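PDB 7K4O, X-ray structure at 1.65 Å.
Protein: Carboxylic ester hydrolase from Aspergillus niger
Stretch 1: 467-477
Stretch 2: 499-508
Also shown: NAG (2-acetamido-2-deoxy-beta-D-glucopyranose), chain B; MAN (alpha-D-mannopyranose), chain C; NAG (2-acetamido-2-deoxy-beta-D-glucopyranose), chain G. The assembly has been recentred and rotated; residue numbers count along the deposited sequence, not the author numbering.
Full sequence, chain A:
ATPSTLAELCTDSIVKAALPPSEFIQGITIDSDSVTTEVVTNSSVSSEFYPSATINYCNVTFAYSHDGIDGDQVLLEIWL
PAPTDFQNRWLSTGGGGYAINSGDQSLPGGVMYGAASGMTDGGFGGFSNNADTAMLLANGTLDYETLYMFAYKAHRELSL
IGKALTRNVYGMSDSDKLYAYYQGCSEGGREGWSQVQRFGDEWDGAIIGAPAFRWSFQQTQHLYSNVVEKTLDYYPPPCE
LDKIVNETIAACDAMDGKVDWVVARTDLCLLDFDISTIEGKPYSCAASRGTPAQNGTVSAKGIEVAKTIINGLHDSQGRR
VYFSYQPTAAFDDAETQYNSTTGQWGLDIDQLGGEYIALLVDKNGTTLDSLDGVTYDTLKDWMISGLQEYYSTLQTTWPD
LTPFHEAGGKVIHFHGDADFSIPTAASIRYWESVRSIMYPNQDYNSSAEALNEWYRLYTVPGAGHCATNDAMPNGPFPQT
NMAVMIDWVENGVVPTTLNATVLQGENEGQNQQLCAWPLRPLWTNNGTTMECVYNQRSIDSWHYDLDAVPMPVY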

ATOM      1  N   ALA A 467      -3.331  -8.012   2.650  1.00 28.19           N
ATOM      2  CA  ALA A 467      -4.245  -8.962   3.335  1.00 27.99           C
ATOM      3  C   ALA A 467      -3.711 -10.352   3.128  1.00 26.55           C
ATOM      4  O   ALA A 467      -2.902 -10.588   2.201  1.00 29.17           O
ATOM      5  CB  ALA A 467      -5.662  -8.875   2.845  1.00 29.15           C
ATOM      6  N   THR A 468      -4.225 -11.256   3.944  1.00 28.35           N
ATOM      7  CA  THR A 468      -3.969 -12.708   3.764  1.00 29.59           C
ATOM      8  C   THR A 468      -4.636 -13.158   2.462  1.00 30.17           C
ATOM      9  O   THR A 468      -5.550 -12.464   1.923  1.00 30.28           O
ATOM     10  CB  THR A 468      -4.455 -13.503   4.980  1.00 30.20           C
ATOM     11  OG1 THR A 468      -5.816 -13.158   5.204  1.00 30.91           O
ATOM     12  CG2 THR A 468      -3.644 -13.175   6.207  1.00 34.03           C
ATOM     13  N   ASN A 469      -4.225 -14.343   2.047  1.00 31.56           N
ATOM     14  CA  ASN A 469      -4.629 -14.949   0.758  1.00 31.30           C
ATOM     15  C   ASN A 469      -5.349 -16.279   1.073  1.00 31.56           C
ATOM     16  O   ASN A 469      -4.682 -17.162   1.579  1.00 31.41           O
ATOM     17  CB  ASN A 469      -3.385 -15.144  -0.078  1.00 28.60           C
ATOM     18  CG  ASN A 469      -3.676 -15.655  -1.479  1.00 28.28           C
ATOM     19  OD1 ASN A 469      -4.824 -16.049  -1.781  1.00 31.58           O
ATOM     20  ND2 ASN A 469      -2.610 -15.715  -2.257  1.00 29.46           N
ATOM     21  N   ASP A 470      -6.611 -16.393   0.694  1.00 34.24           N
ATOM     22  CA  ASP A 470      -7.433 -17.607   0.958  1.00 36.87           C
ATOM     23  C   ASP A 470      -6.870 -18.798   0.191  1.00 37.94           C
ATOM     24  O   ASP A 470      -7.182 -19.911   0.608  1.00 40.94           O
ATOM     25  CB  ASP A 470      -8.888 -17.373   0.573  1.00 42.01           C
ATOM     26  CG  ASP A 470      -9.590 -16.450   1.549  1.00 49.79           C
ATOM     27  OD1 ASP A 470      -8.990 -16.158   2.651  1.00 54.25           O
ATOM     28  OD2 ASP A 470     -10.694 -15.997   1.186  1.00 53.52           O
ATOM     29  N   ALA A 471      -6.103 -18.577  -0.876  1.00 35.90           N
ATOM     30  CA  ALA A 471      -5.426 -19.647  -1.632  1.00 37.84           C
ATOM     31  C   ALA A 471      -4.226 -20.188  -0.853  1.00 41.52           C
ATOM     32  O   ALA A 471      -3.853 -21.352  -1.102  1.00 36.06           O
ATOM     33  CB  ALA A 471      -5.039 -19.159  -3.009  1.00 41.24           C
ATOM     34  N   MET A 472      -3.585 -19.382   0.013  1.00 34.33           N
ATOM     35  CA  MET A 472      -2.382 -19.785   0.767  1.00 33.42           C
ATOM     36  C   MET A 472      -2.612 -19.416   2.232  1.00 35.50           C
ATOM     37  O   MET A 472      -1.896 -18.592   2.830  1.00 33.44           O
ATOM     38  CB  MET A 472      -1.090 -19.204   0.191  1.00 32.55           C
ATOM     39  CG  MET A 472      -0.742 -19.781  -1.179  1.00 33.62           C
ATOM     40  SD  MET A 472       0.785 -19.279  -1.909  1.00 34.06           S
ATOM     41  CE  MET A 472       0.208 -17.806  -2.767  1.00 35.29           C
ATOM     42  N   PRO A 473      -3.633 -20.044   2.868  1.00 37.32           N
ATOM     43  CA  PRO A 473      -4.034 -19.697   4.231  1.00 35.38           C
ATOM     44  C   PRO A 473      -3.028 -20.050   5.329  1.00 35.20           C
ATOM     45  O   PRO A 473      -3.188 -19.539   6.424  1.00 36.49           O
ATOM     46  CB  PRO A 473      -5.348 -20.477   4.428  1.00 42.36           C
ATOM     47  CG  PRO A 473      -5.191 -21.697   3.528  1.00 44.78           C
ATOM     48  CD  PRO A 473      -4.432 -21.175   2.326  1.00 41.21           C
ATOM     49  N   ASN A 474      -1.990 -20.831   5.035  1.00 32.39           N
ATOM     50  CA  ASN A 474      -0.915 -21.118   6.017  1.00 36.11           C
ATOM     51  C   ASN A 474       0.108 -19.970   6.046  1.00 34.70           C
ATOM     52  O   ASN A 474       1.083 -20.049   6.823  1.00 32.87           O
ATOM     53  CB  ASN A 474      -0.223 -22.439   5.705  1.00 37.65           C
ATOM     54  CG  ASN A 474      -1.146 -23.623   5.952  1.00 40.14           C
ATOM     55  OD1 ASN A 474      -2.081 -23.557   6.744  1.00 38.68           O
ATOM     56  ND2 ASN A 474      -0.879 -24.712   5.265  1.00 41.05           N
ATOM     57  N   GLY A 475      -0.041 -18.988   5.156  1.00 33.92           N
ATOM     58  CA  GLY A 475       0.961 -17.910   5.056  1.00 34.66           C
ATOM     59  C   GLY A 475       0.815 -16.983   6.262  1.00 27.67           C
ATOM     60  O   GLY A 475      -0.270 -16.849   6.817  1.00 30.85           O
ATOM     61  N   PRO A 476       1.906 -16.317   6.637  1.00 26.33           N
ATOM     62  CA  PRO A 476       1.915 -15.412   7.780  1.00 28.54           C
ATOM     63  C   PRO A 476       1.501 -14.002   7.359  1.00 31.22           C
ATOM     64  O   PRO A 476       1.338 -13.728   6.176  1.00 30.17           O
ATOM     65  CB  PRO A 476       3.387 -15.410   8.170  1.00 28.90           C
ATOM     66  CG  PRO A 476       4.089 -15.482   6.843  1.00 29.18           C
ATOM     67  CD  PRO A 476       3.220 -16.393   6.002  1.00 28.93           C
ATOM     68  N   PHE A 477       1.315 -13.119   8.337  1.00 27.04           N
ATOM     69  CA  PHE A 477       0.969 -11.715   8.034  1.00 27.14           C
ATOM     70  C   PHE A 477       1.494 -10.874   9.174  1.00 27.77           C
ATOM     71  O   PHE A 477       1.366 -11.286  10.326  1.00 27.74           O
ATOM     72  CB  PHE A 477      -0.532 -11.541   7.864  1.00 27.52           C
ATOM     73  CG  PHE A 477      -0.885 -10.271   7.138  1.00 27.65           C
ATOM     74  CD1 PHE A 477      -0.797 -10.189   5.753  1.00 28.70           C
ATOM     75  CD2 PHE A 477      -1.261  -9.157   7.860  1.00 27.62           C
ATOM     76  CE1 PHE A 477      -1.057  -8.979   5.114  1.00 28.53           C
ATOM     77  CE2 PHE A 477      -1.535  -7.961   7.218  1.00 29.47           C
ATOM     78  CZ  PHE A 477      -1.424  -7.877   5.849  1.00 29.76           C
TER
HETATM   79  C1  NAG B   1       4.865 -11.234  17.617  0.85 28.68           C
HETATM   80  C2  NAG B   1       4.497 -10.424  18.825  0.91 27.72           C
HETATM   81  C3  NAG B   1       4.016 -11.370  19.935  0.79 30.22           C
HETATM   82  C4  NAG B   1       2.873 -12.240  19.413  1.00 31.14           C
HETATM   83  C5  NAG B   1       3.363 -12.961  18.165  0.94 29.63           C
HETATM   84  C6  NAG B   1       2.288 -13.827  17.504  1.00 30.00           C
HETATM   85  C7  NAG B   1       5.618  -8.346  19.207  0.84 33.12           C
HETATM   86  C8  NAG B   1       6.739  -7.504  19.609  0.86 36.82           C
HETATM   87  N2  NAG B   1       5.633  -9.683  19.253  0.86 29.91           N
HETATM   88  O3  NAG B   1       3.531 -10.580  21.032  0.85 28.34           O
HETATM   89  O4  NAG B   1       2.593 -13.205  20.465  1.00 35.62           O
HETATM   90  O5  NAG B   1       3.759 -11.977  17.204  0.85 27.27           O
HETATM   91  O6  NAG B   1       2.779 -14.409  16.334  0.84 26.03           O
HETATM   92  O7  NAG B   1       4.658  -7.729  18.864  1.00 38.84           O
HETATM   93  C1  MAN C   5      -4.589 -16.395  20.109  1.00 58.55           C
HETATM   94  C2  MAN C   5      -5.450 -15.345  20.801  0.72 52.06           C
HETATM   95  C3  MAN C   5      -6.856 -15.903  20.837  0.58 49.45           C
HETATM   96  C4  MAN C   5      -7.343 -16.243  19.436  0.94 53.40           C
HETATM   97  C5  MAN C   5      -6.423 -17.300  18.829  0.62 54.45           C
HETATM   98  C6  MAN C   5      -6.826 -17.666  17.425  0.84 59.32           C
HETATM   99  O2  MAN C   5      -5.384 -14.104  20.056  0.98 49.80           O
HETATM  100  O3  MAN C   5      -7.641 -14.887  21.414  0.91 48.04           O
HETATM  101  O4  MAN C   5      -8.638 -16.800  19.559  0.98 55.98           O
HETATM  102  O5  MAN C   5      -5.066 -16.803  18.793  1.00 49.80           O
HETATM  103  O6  MAN C   5      -6.770 -16.451  16.668  1.00 54.70           O
HETATM  104  C1  NAG G   2     -11.372 -24.120  -3.418  1.00 85.81           C
HETATM  105  C2  NAG G   2     -12.233 -23.251  -2.527  0.69 84.43           C
HETATM  106  C3  NAG G   2     -13.234 -24.013  -1.681  0.65 89.22           C
HETATM  107  C4  NAG G   2     -13.995 -25.023  -2.535  0.60 91.80           C
HETATM  108  C5  NAG G   2     -13.000 -25.938  -3.267  0.60 97.09           C
HETATM  109  C6  NAG G   2     -13.692 -26.892  -4.226  1.00 94.06           C
HETATM  110  C7  NAG G   2     -11.217 -21.169  -1.803  0.94 75.78           C
HETATM  111  C8  NAG G   2     -10.229 -20.555  -0.877  0.85 79.37           C
HETATM  112  N2  NAG G   2     -11.331 -22.484  -1.695  0.92 77.02           N
HETATM  113  O3  NAG G   2     -14.106 -23.013  -1.141  0.91 87.41           O
HETATM  114  O4  NAG G   2     -14.892 -25.774  -1.702  0.90 91.67           O
HETATM  115  O5  NAG G   2     -12.078 -25.179  -4.064  0.70 94.68           O
HETATM  116  O6  NAG G   2     -14.129 -26.129  -5.354  0.90 95.97           O
HETATM  117  O7  NAG G   2     -11.842 -20.482  -2.586  0.95 83.60           O
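Stretch 2 (499-508) NATVLQGENE

Stretch 2 runs antiparallel to the end of stretch 1, enters as a strand at N499 and leaves as an irregular loop that passes over the two consecutive type I turns of stretch 1, N469 to M472 and M472 to G475. The two segments bury 619 Å² between them, summed over both sides.

The pairing is anchored at F477, which faces T501 in a hydrogen-bonded antiparallel pair: F477 N donates to T501 O at 2.8 Å, and T501 N returns the bond to F477 O at 2.9 Å. The side chains of F477 and T501 leave the sheet on the same face, but the end of the F477 side chain (chi1 t) leads away from stretch 2, while L503 CD1 packs 3.8 Å from F477 CB and lies obliquely to the ring. Next to this pair, proline at P476 has no amide hydrogen to offer; its CB packs 3.9 Å from A500 CB, and its CA lies 3.5 Å from T501 O in a CA-H...O contact.

Away from the F477-T501 pair, no further direct backbone hydrogen bonds join the two stretches, and water takes part. One water donates to G475 O (2.5 Å) and accepts from L503 N (2.9 Å), so it bridges the two stretches.

Q504 covers more surface than any other residue here. Its backbone is extended (phi/psi -138/161) and its CB points toward stretch 1, 4.1 Å from P473 CB, while the amide reaches the first turn, where NE2 makes a weak hydrogen bond to D470 OD1 at 3.0 Å.

N474 lies at the second turn, its side-chain end approaching stretch 2. A water donates to N474 OD1 (2.6 Å) and to Q504 O (2.9 Å) and accepts from N507 N (2.8 Å), tying this turn to the G505 to E508 turn. A further water donates to N474 O (2.8 Å) and accepts from N507 ND2 (3.1 Å).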

ATOM      1  N   ASN A 499       8.221  -9.461  12.833  1.00 25.59           N
ATOM      2  CA  ASN A 499       7.283 -10.362  13.516  1.00 24.87           C
ATOM      3  C   ASN A 499       6.083 -10.620  12.620  1.00 27.87           C
ATOM      4  O   ASN A 499       5.546  -9.660  12.012  1.00 25.72           O
ATOM      5  CB  ASN A 499       6.855  -9.732  14.835  1.00 26.16           C
ATOM      6  CG  ASN A 499       6.406 -10.743  15.855  1.00 28.86           C
ATOM      7  OD1 ASN A 499       7.007 -11.835  15.964  1.00 27.52           O
ATOM      8  ND2 ASN A 499       5.365 -10.364  16.575  1.00 24.81           N
ATOM      9  N   ALA A 500       5.568 -11.848  12.589  1.00 25.75           N
ATOM     10  CA  ALA A 500       4.370 -12.176  11.808  1.00 25.13           C
ATOM     11  C   ALA A 500       3.546 -13.283  12.458  1.00 26.87           C
ATOM     12  O   ALA A 500       4.061 -14.001  13.347  1.00 28.17           O
ATOM     13  CB  ALA A 500       4.759 -12.536  10.406  1.00 26.64           C
ATOM     14  N   THR A 501       2.309 -13.380  12.035  1.00 28.15           N
ATOM     15  CA  THR A 501       1.320 -14.307  12.630  1.00 29.08           C
ATOM     16  C   THR A 501       0.510 -14.956  11.536  1.00 30.11           C
ATOM     17  O   THR A 501       0.146 -14.282  10.562  1.00 29.42           O
ATOM     18  CB  THR A 501       0.421 -13.595  13.634  1.00 30.99           C
ATOM     19  OG1 THR A 501       1.257 -12.896  14.552  1.00 30.10           O
ATOM     20  CG2 THR A 501      -0.476 -14.574  14.354  1.00 34.17           C
ATOM     21  N   VAL A 502       0.280 -16.268  11.669  1.00 28.21           N
ATOM     22  CA  VAL A 502      -0.659 -16.983  10.777  1.00 30.75           C
ATOM     23  C   VAL A 502      -2.053 -16.668  11.274  1.00 29.83           C
ATOM     24  O   VAL A 502      -2.352 -16.937  12.448  1.00 33.27           O
ATOM     25  CB  VAL A 502      -0.347 -18.495  10.749  1.00 31.03           C
ATOM     26  CG1 VAL A 502      -1.359 -19.211   9.865  1.00 32.64           C
ATOM     27  CG2 VAL A 502       1.079 -18.734  10.313  1.00 29.07           C
ATOM     28  N   LEU A 503      -2.892 -16.062  10.438  1.00 30.24           N
ATOM     29  CA  LEU A 503      -4.181 -15.506  10.884  1.00 32.57           C
ATOM     30  C   LEU A 503      -5.365 -16.417  10.511  1.00 36.37           C
ATOM     31  O   LEU A 503      -6.496 -16.067  10.905  1.00 38.44           O
ATOM     32  CB  LEU A 503      -4.391 -14.112  10.268  1.00 30.67           C
ATOM     33  CG  LEU A 503      -3.321 -13.070  10.623  1.00 32.31           C
ATOM     34  CD1 LEU A 503      -3.653 -11.689  10.042  1.00 30.48           C
ATOM     35  CD2 LEU A 503      -3.165 -12.991  12.139  1.00 31.17           C
ATOM     36  N   GLN A 504      -5.123 -17.460   9.731  1.00 37.94           N
ATOM     37  CA  GLN A 504      -6.190 -18.272   9.080  1.00 45.32           C
ATOM     38  C   GLN A 504      -5.799 -19.751   9.214  1.00 39.42           C
ATOM     39  O   GLN A 504      -4.606 -20.044   9.375  1.00 35.55           O
ATOM     40  CB  GLN A 504      -6.250 -17.977   7.570  1.00 47.73           C
ATOM     41  CG  GLN A 504      -7.294 -16.988   7.099  1.00 61.72           C
ATOM     42  CD  GLN A 504      -7.454 -17.040   5.589  1.00 67.80           C
ATOM     43  OE1 GLN A 504      -6.658 -16.486   4.830  1.00 59.31           O
ATOM     44  NE2 GLN A 504      -8.506 -17.705   5.127  1.00 75.77           N
ATOM     45  N   GLY A 505      -6.774 -20.651   9.055  1.00 42.79           N
ATOM     46  CA  GLY A 505      -6.492 -22.077   8.822  1.00 45.15           C
ATOM     47  C   GLY A 505      -6.074 -22.830  10.074  1.00 45.04           C
ATOM     48  O   GLY A 505      -6.268 -22.327  11.200  1.00 47.35           O
ATOM     49  N   GLU A 506      -5.534 -24.032   9.900  1.00 48.28           N
ATOM     50  CA  GLU A 506      -5.311 -24.946  11.051  1.00 54.63           C
ATOM     51  C   GLU A 506      -4.146 -24.428  11.896  1.00 52.16           C
ATOM     52  O   GLU A 506      -4.073 -24.811  13.060  1.00 47.00           O
ATOM     53  CB  GLU A 506      -5.118 -26.389  10.582  1.00 60.85           C
ATOM     54  CG  GLU A 506      -3.886 -26.635   9.743  1.00 72.87           C
ATOM     55  CD  GLU A 506      -3.808 -28.033   9.137  1.00 90.71           C
ATOM     56  OE1 GLU A 506      -4.274 -29.003   9.793  1.00 91.78           O
ATOM     57  OE2 GLU A 506      -3.281 -28.155   8.002  1.00 88.04           O
ATOM     58  N   ASN A 507      -3.269 -23.576  11.355  1.00 44.14           N
ATOM     59  CA  ASN A 507      -2.133 -23.039  12.145  1.00 40.95           C
ATOM     60  C   ASN A 507      -2.423 -21.619  12.654  1.00 37.13           C
ATOM     61  O   ASN A 507      -1.476 -20.953  13.076  1.00 37.98           O
ATOM     62  CB  ASN A 507      -0.827 -23.126  11.365  1.00 42.52           C
ATOM     63  CG  ASN A 507      -0.478 -24.549  10.988  1.00 48.10           C
ATOM     64  OD1 ASN A 507      -0.640 -25.446  11.792  1.00 49.56           O
ATOM     65  ND2 ASN A 507       0.041 -24.760   9.794  1.00 49.74           N
ATOM     66  N   GLU A 508      -3.678 -21.198  12.673  1.00 36.71           N
ATOM     67  CA  GLU A 508      -4.076 -19.857  13.129  1.00 38.65           C
ATOM     68  C   GLU A 508      -3.465 -19.575  14.494  1.00 43.17           C
ATOM     69  O   GLU A 508      -3.573 -20.429  15.414  1.00 40.02           O
ATOM     70  CB  GLU A 508      -5.583 -19.736  13.184  1.00 42.57           C
ATOM     71  CG  GLU A 508      -6.061 -18.407  13.705  1.00 45.13           C
ATOM     72  CD  GLU A 508      -7.561 -18.223  13.557  1.00 56.74           C
ATOM     73  OE1 GLU A 508      -8.164 -19.019  12.808  1.00 63.36           O
ATOM     74  OE2 GLU A 508      -8.117 -17.258  14.141  1.00 53.30           O
TER
HETATM   75  O   HOH W   1      -2.829 -22.319   8.846  1.00 38.40           O
HETATM   76  O   HOH W   2       1.331 -22.065   8.805  1.00 41.28           O
HETATM   77  O   HOH W   3      -1.746 -15.151   7.931  1.00 45.87           O